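Local coordinates for protein M32 carboxypeptidase (Pyrococcus furiosus, PDB 1KA2) that releases amino acids one after another from the C-terminus of peptides as a cobalt-dependent metallocarboxypeptidase of broad specificity, working as a homodimer, at residues 199-204 / 331-336; 253-256 / 262-265; 307-310 / 314-317. All coordinates share one frame; numbering follows the deposited sequence.

How the contacts relate
The three contacts sit on the same side of the chain's centre, in the helical body that carries the HEXXH metal site, where His269, His273 and Glu299 hold a magnesium ion in this structure. Contact 2 joins the end of a strand to the first turn of helix 261-278, which bears both histidines and Glu270; its Thr253 side chain lies about 6 Å from that of Glu270. Contact 3 follows at the end of helix 295-309, which supplies Glu299, and meets contact 2 where Leu265 CD2 lies 3.7 Å from Gly310 O. Contact 1, remote from the metal, reaches contact 3 through Pro335 O and Val316 CG1, 3.3 Å apart. All three centres lie 16 to 17 Å apart; contacts 1 and 2 come within about 6 Å at their nearest atoms without touching.

Contact 1: 199-204 / 331-336; sequences EHPLEK and SNYTPE
Leu202 lays its CD2 methyl over one face of the Tyr333 ring, a CH-pi contact at the centre of this meeting of two loops. The methyl carbon of Leu202 stands 3.4 Å from the centroid of the Tyr333 ring and only 12° off its normal, so it sits above the centre of the ring rather than over its rim. Behind it, Leu202 CG covers the CD2-CE2 side of the same ring, 3.7 Å from Tyr333 CE2, and CD1 follows at greater range. Leu202 has its CG anti to the carbonyl carbon (chi1 -81°) and CD1 extended away from CA (chi2 173°), which leaves CD2 as the branch over the ring centre. Pro201 comes from another direction: its CG lies at the ring edge, near the plane, 3.8 Å from Tyr333 CE2, while its CB approaches Tyr333 OH. His200 adds a looser touch, NE2 to Tyr333 CD2 at 4.1 Å, with the tyrosine carbon near the plane of the imidazole.

Pro201 and Leu202 sit on a 3-10 segment, 201-203, with His200 immediately before it, in the loop between helices 169-192 and 209-223; the backbone bonds Glu203 N to His200 O (3.1 Å) and Lys204 N to Pro201 O (2.9 Å) close the turn. Across from it, Tyr333 belongs to the link leading into helix 335-342, where Thr334 is the N-cap residue and its OG1 accepts a weak bond from Glu336 N at 3.2 Å.

The tyrosine hydroxyl is hydrogen-bonded to Glu205, just past the turn, and its backbone carbonyl accepts from the hydroxyl of Tyr320. Farther out, His200 also rests on Ile344 and Asp337, and Leu202 touches Tyr341 of helix 335-342, while Glu203 makes a salt bridge to Arg346.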
# COMPACT_ATOMS: atom_id res chain seq x y z
N GLU A 199 10.68 -26.74 29.32
CA GLU A 199 11.60 -26.00 28.46
C GLU A 199 12.34 -26.98 27.56
O GLU A 199 12.26 -28.20 27.76
CB GLU A 199 12.61 -25.22 29.30
CG GLU A 199 13.47 -26.10 30.17
CD GLU A 199 14.45 -25.30 31.01
OE1 GLU A 199 15.22 -25.93 31.77
OE2 GLU A 199 14.45 -24.05 30.89
N HIS A 200 13.06 -26.46 26.57
CA HIS A 200 13.80 -27.29 25.64
C HIS A 200 15.03 -26.54 25.15
O HIS A 200 14.98 -25.32 24.96
CB HIS A 200 12.91 -27.67 24.45
CG HIS A 200 13.43 -28.82 23.65
ND1 HIS A 200 13.15 -30.13 23.97
CD2 HIS A 200 14.26 -28.87 22.58
CE1 HIS A 200 13.79 -30.93 23.14
NE2 HIS A 200 14.48 -30.19 22.29
N PRO A 201 16.15 -27.24 24.93
CA PRO A 201 17.36 -26.56 24.46
C PRO A 201 17.21 -25.88 23.09
O PRO A 201 17.91 -24.91 22.79
CB PRO A 201 18.42 -27.68 24.46
CG PRO A 201 17.60 -28.93 24.25
CD PRO A 201 16.40 -28.68 25.13
N LEU A 202 16.28 -26.38 22.28
CA LEU A 202 16.03 -25.82 20.96
C LEU A 202 15.57 -24.35 21.04
O LEU A 202 15.63 -23.62 20.05
CB LEU A 202 15.00 -26.66 20.21
CG LEU A 202 15.56 -27.93 19.55
CD1 LEU A 202 14.43 -28.78 18.97
CD2 LEU A 202 16.54 -27.52 18.45
N GLU A 203 15.13 -23.93 22.22
CA GLU A 203 14.69 -22.55 22.42
C GLU A 203 15.87 -21.59 22.34
O GLU A 203 15.70 -20.41 22.02
CB GLU A 203 14.05 -22.37 23.80
CG GLU A 203 12.84 -23.22 24.07
CD GLU A 203 12.09 -22.75 25.30
OE1 GLU A 203 11.13 -23.44 25.71
OE2 GLU A 203 12.45 -21.68 25.85
N LYS A 204 17.07 -22.10 22.62
CA LYS A 204 18.26 -21.26 22.60
C LYS A 204 19.01 -21.27 21.28
O LYS A 204 19.82 -20.39 21.00
CB LYS A 204 19.20 -21.67 23.74
CG LYS A 204 18.61 -21.41 25.13
CD LYS A 204 19.52 -21.88 26.26
CE LYS A 204 18.89 -21.58 27.61
NZ LYS A 204 19.68 -22.13 28.75
N SER A 331 21.33 -30.98 13.40
CA SER A 331 22.02 -32.27 13.32
C SER A 331 22.28 -32.88 14.71
O SER A 331 23.01 -33.85 14.85
CB SER A 331 23.33 -32.15 12.52
OG SER A 331 24.08 -30.98 12.85
N ASN A 332 21.66 -32.29 15.73
CA ASN A 332 21.83 -32.76 17.09
C ASN A 332 20.48 -33.12 17.70
O ASN A 332 20.42 -33.51 18.87
CB ASN A 332 22.50 -31.68 17.94
CG ASN A 332 23.93 -31.42 17.53
OD1 ASN A 332 24.78 -32.31 17.64
ND2 ASN A 332 24.20 -30.21 17.06
N TYR A 333 19.41 -32.96 16.94
CA TYR A 333 18.08 -33.29 17.45
C TYR A 333 17.29 -34.25 16.57
O TYR A 333 17.51 -34.34 15.36
CB TYR A 333 17.26 -32.02 17.69
CG TYR A 333 17.95 -30.99 18.55
CD1 TYR A 333 18.84 -30.07 17.99
CD2 TYR A 333 17.72 -30.94 19.93
CE1 TYR A 333 19.50 -29.13 18.79
CE2 TYR A 333 18.37 -30.00 20.73
CZ TYR A 333 19.26 -29.10 20.16
OH TYR A 333 19.88 -28.17 20.94
N THR A 334 16.36 -34.96 17.20
CA THR A 334 15.52 -35.92 16.49
C THR A 334 14.11 -35.34 16.35
O THR A 334 13.79 -34.32 16.96
CB THR A 334 15.39 -37.22 17.28
OG1 THR A 334 14.43 -37.04 18.33
CG2 THR A 334 16.74 -37.59 17.89
N PRO A 335 13.26 -35.98 15.54
CA PRO A 335 11.89 -35.49 15.36
C PRO A 335 11.06 -35.47 16.66
O PRO A 335 10.11 -34.69 16.77
CB PRO A 335 11.31 -36.44 14.30
CG PRO A 335 12.18 -37.64 14.37
CD PRO A 335 13.54 -37.07 14.59
N GLU A 336 11.42 -36.32 17.62
CA GLU A 336 10.71 -36.34 18.91
C GLU A 336 11.14 -35.10 19.67
O GLU A 336 10.35 -34.49 20.40
CB GLU A 336 11.06 -37.59 19.72
CG GLU A 336 9.96 -38.65 19.79
CD GLU A 336 8.70 -38.19 20.53
OE1 GLU A 336 8.81 -37.82 21.72
OE2 GLU A 336 7.61 -38.21 19.92

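Contact 2: 253-256 / 262-265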
# COMPACT_ATOMS: atom_id res chain seq x y z
N THR A 253 5.10 -12.41 9.29
CA THR A 253 5.60 -13.15 10.43
C THR A 253 6.79 -12.33 10.85
O THR A 253 6.99 -11.23 10.34
CB THR A 253 6.08 -14.56 10.05
OG1 THR A 253 6.46 -15.27 11.25
CG2 THR A 253 7.29 -14.49 9.12
N ARG A 254 7.56 -12.85 11.78
CA ARG A 254 8.75 -12.13 12.19
C ARG A 254 9.78 -13.18 12.49
O ARG A 254 9.44 -14.33 12.77
CB ARG A 254 8.51 -11.26 13.42
CG ARG A 254 8.21 -12.01 14.68
CD ARG A 254 8.20 -11.05 15.85
NE ARG A 254 7.55 -11.65 17.01
CZ ARG A 254 6.63 -11.03 17.73
NH1 ARG A 254 6.23 -9.81 17.42
NH2 ARG A 254 6.09 -11.65 18.78
N TYR A 255 11.04 -12.79 12.40
CA TYR A 255 12.14 -13.69 12.66
C TYR A 255 12.94 -13.16 13.84
O TYR A 255 13.80 -12.30 13.67
CB TYR A 255 13.01 -13.80 11.41
CG TYR A 255 12.26 -14.36 10.21
CD1 TYR A 255 11.75 -13.52 9.22
CD2 TYR A 255 12.04 -15.73 10.08
CE1 TYR A 255 11.04 -14.03 8.13
CE2 TYR A 255 11.34 -16.25 8.99
CZ TYR A 255 10.84 -15.40 8.02
OH TYR A 255 10.15 -15.92 6.94
N GLU A 256 12.63 -13.65 15.04
CA GLU A 256 13.31 -13.24 16.27
C GLU A 256 14.80 -13.51 16.20
O GLU A 256 15.59 -12.82 16.84
CB GLU A 256 12.75 -14.00 17.49
CG GLU A 256 11.34 -13.64 17.92
CD GLU A 256 10.29 -14.36 17.12
OE1 GLU A 256 10.67 -15.19 16.27
OE2 GLU A 256 9.10 -14.09 17.33
N ARG A 262 8.68 -20.17 17.06
CA ARG A 262 7.89 -18.95 16.97
C ARG A 262 7.47 -18.53 15.56
O ARG A 262 6.29 -18.38 15.27
CB ARG A 262 8.64 -17.79 17.61
CG ARG A 262 8.87 -17.90 19.09
CD ARG A 262 9.87 -16.82 19.51
NE ARG A 262 10.25 -16.92 20.91
CZ ARG A 262 9.48 -16.54 21.93
NH1 ARG A 262 8.28 -16.03 21.68
NH2 ARG A 262 9.92 -16.67 23.17
N THR A 263 8.45 -18.33 14.69
CA THR A 263 8.15 -17.90 13.35
C THR A 263 7.35 -18.94 12.59
O THR A 263 6.47 -18.60 11.81
CB THR A 263 9.44 -17.54 12.57
OG1 THR A 263 9.08 -16.95 11.32
CG2 THR A 263 10.30 -18.78 12.32
N ILE A 264 7.63 -20.22 12.85
CA ILE A 264 6.90 -21.29 12.16
C ILE A 264 5.42 -21.33 12.53
O ILE A 264 4.56 -21.20 11.66
CB ILE A 264 7.51 -22.69 12.47
CG1 ILE A 264 8.86 -22.85 11.76
CG2 ILE A 264 6.52 -23.79 12.03
CD1 ILE A 264 9.48 -24.24 11.92
N LEU A 265 5.12 -21.53 13.81
CA LEU A 265 3.73 -21.62 14.23
C LEU A 265 2.97 -20.33 14.00
O LEU A 265 1.77 -20.33 13.74
CB LEU A 265 3.65 -22.03 15.70
CG LEU A 265 4.05 -23.49 15.92
CD1 LEU A 265 4.20 -23.78 17.40
CD2 LEU A 265 3.02 -24.41 15.29
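The chain leaving strand 248-253 runs past the start of helix 261-278 with Tyr255 and Thr263 closest, their CA atoms 5.8 Å apart. Thr263 holds its hydroxyl anti to the backbone N (chi1 -172°), turned to the loop just past the strand, where OG1 donates to Arg254 O at 3.0 Å. The donor stands 42° out of the carbonyl plane, away from the lone-pair directions. The same OG1 is also bonded to Asn216 ND2, and Tyr255 CE2 lies 3.3 Å from Thr263 OG1, which is set obliquely to the ring.

Glu256 bends at chi2 (82°) so that its carboxylate lies against the aliphatic part of Arg262, Glu256 CD 3.5 Å from Arg262 CD. Its charge is paired instead with Arg254, whose NE reaches Glu256 OE2 at 2.9 Å; Arg262 has its salt bridges with Glu353 and Asp259. With an alanine in place of Glu256, the NE of Arg254 would probably lose its acidic partner and the aliphatic part of Arg262 its cover.

This loop leads from the strand into the helix that carries the HEXXH residues His269, Glu270 and His273. Arg254 NH1 goes on to Ala237 O, beyond strand 231-235, whereas Tyr255 and Thr263 both pack on Met212 of helix 209-223, so strand, loop and two helices converge here.

Contact 3: 307-310 / 314-317; sequences NIIG and EFVE
Phe315 and Gly310 meet where two consecutive helices are joined by a short turn: the chain leaves helix 295-309 and turns over a few residues into helix 313-326, and the phenylalanine of the second helix packs on the C-terminal part of the first. A wider pi-type turn at 307-309 precedes the turn. Ser312 OG hydrogen-bonds to both Ile309 O and Phe315 N, which probably helps hold the connection by linking those two atoms across it. Ile309 is packed in addition on Phe444 and Val448 of helix 444-450, and Val316 on Val338 and Phe342 of helix 335-342.

Along the Phe315 side chain, CB is modelled doubtfully close to the carbonyl oxygen of Ile309, and nothing can be read from that approach. CG is placed anti to the backbone N (chi1 -176°), which swings the ring toward the end of the first helix; this atom of Phe315 lies 3.6 Å from Ile309 O and 3.8 Å from Gly310 CA.

At the ortho carbons the two sides of the ring part company. Phe315 CD1 meets the CG2 methyl of Ile309 at 4.0 Å, the two side chains crossing at about a right angle, while Phe315 CD2 approaches backbone, with Gly310 CA at 3.7 Å. Gly310 CA makes an off-centre CH-pi contact, 4.2 Å from the Phe315 centroid and 30° off the normal. Farther along the ring, Phe315 CE2 still lies 4.1 Å from Gly310 O, an oxygen that comes as near as 3.3 Å to Phe315 CD2.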
# COMPACT_ATOMS: atom_id res chain seq x y z
N ASN A 307 -2.29 -25.08 16.27
CA ASN A 307 -2.22 -26.11 17.31
C ASN A 307 -2.72 -27.51 16.92
O ASN A 307 -2.06 -28.50 17.21
CB ASN A 307 -2.96 -25.64 18.56
CG ASN A 307 -2.44 -24.30 19.07
OD1 ASN A 307 -1.24 -24.04 19.07
ND2 ASN A 307 -3.35 -23.44 19.52
N ILE A 308 -3.88 -27.58 16.29
CA ILE A 308 -4.42 -28.87 15.88
C ILE A 308 -3.48 -29.59 14.93
O ILE A 308 -3.23 -30.79 15.07
CB ILE A 308 -5.80 -28.70 15.20
CG1 ILE A 308 -6.75 -27.95 16.14
CG2 ILE A 308 -6.37 -30.06 14.82
CD1 ILE A 308 -7.03 -28.66 17.47
N ILE A 309 -2.95 -28.85 13.96
CA ILE A 309 -2.04 -29.39 12.94
C ILE A 309 -0.57 -29.09 13.18
O ILE A 309 0.27 -29.99 13.17
CB ILE A 309 -2.41 -28.84 11.54
CG1 ILE A 309 -3.81 -29.32 11.17
CG2 ILE A 309 -1.38 -29.29 10.51
CD1 ILE A 309 -4.26 -28.97 9.76
N GLY A 310 -0.26 -27.81 13.39
CA GLY A 310 1.12 -27.40 13.60
C GLY A 310 1.89 -28.00 14.76
O GLY A 310 3.11 -28.10 14.69
N GLU A 314 2.56 -35.50 13.32
CA GLU A 314 2.60 -35.61 11.87
C GLU A 314 3.19 -34.38 11.18
O GLU A 314 4.02 -34.50 10.28
CB GLU A 314 1.20 -35.89 11.32
CG GLU A 314 0.56 -37.20 11.74
CD GLU A 314 0.14 -37.22 13.20
OE1 GLU A 314 -0.38 -36.20 13.71
OE2 GLU A 314 0.32 -38.29 13.83
N PHE A 315 2.75 -33.19 11.59
CA PHE A 315 3.27 -31.96 10.98
C PHE A 315 4.78 -31.90 11.24
O PHE A 315 5.55 -31.46 10.40
CB PHE A 315 2.57 -30.72 11.57
CG PHE A 315 2.99 -29.43 10.93
CD1 PHE A 315 2.50 -29.07 9.67
CD2 PHE A 315 3.94 -28.61 11.54
CE1 PHE A 315 2.96 -27.92 9.03
CE2 PHE A 315 4.41 -27.46 10.90
CZ PHE A 315 3.91 -27.11 9.64
N VAL A 316 5.19 -32.37 12.41
CA VAL A 316 6.60 -32.38 12.77
C VAL A 316 7.42 -33.29 11.86
O VAL A 316 8.54 -32.95 11.45
CB VAL A 316 6.81 -32.80 14.25
CG1 VAL A 316 8.27 -33.20 14.49
CG2 VAL A 316 6.39 -31.64 15.17
N GLU A 317 6.88 -34.48 11.56
CA GLU A 317 7.56 -35.44 10.69
C GLU A 317 7.65 -34.87 9.28
O GLU A 317 8.66 -35.02 8.62
CB GLU A 317 6.82 -36.77 10.65
CG GLU A 317 6.86 -37.54 11.95
CD GLU A 317 5.96 -38.77 11.95
OE1 GLU A 317 5.93 -39.48 12.98
OE2 GLU A 317 5.30 -39.02 10.92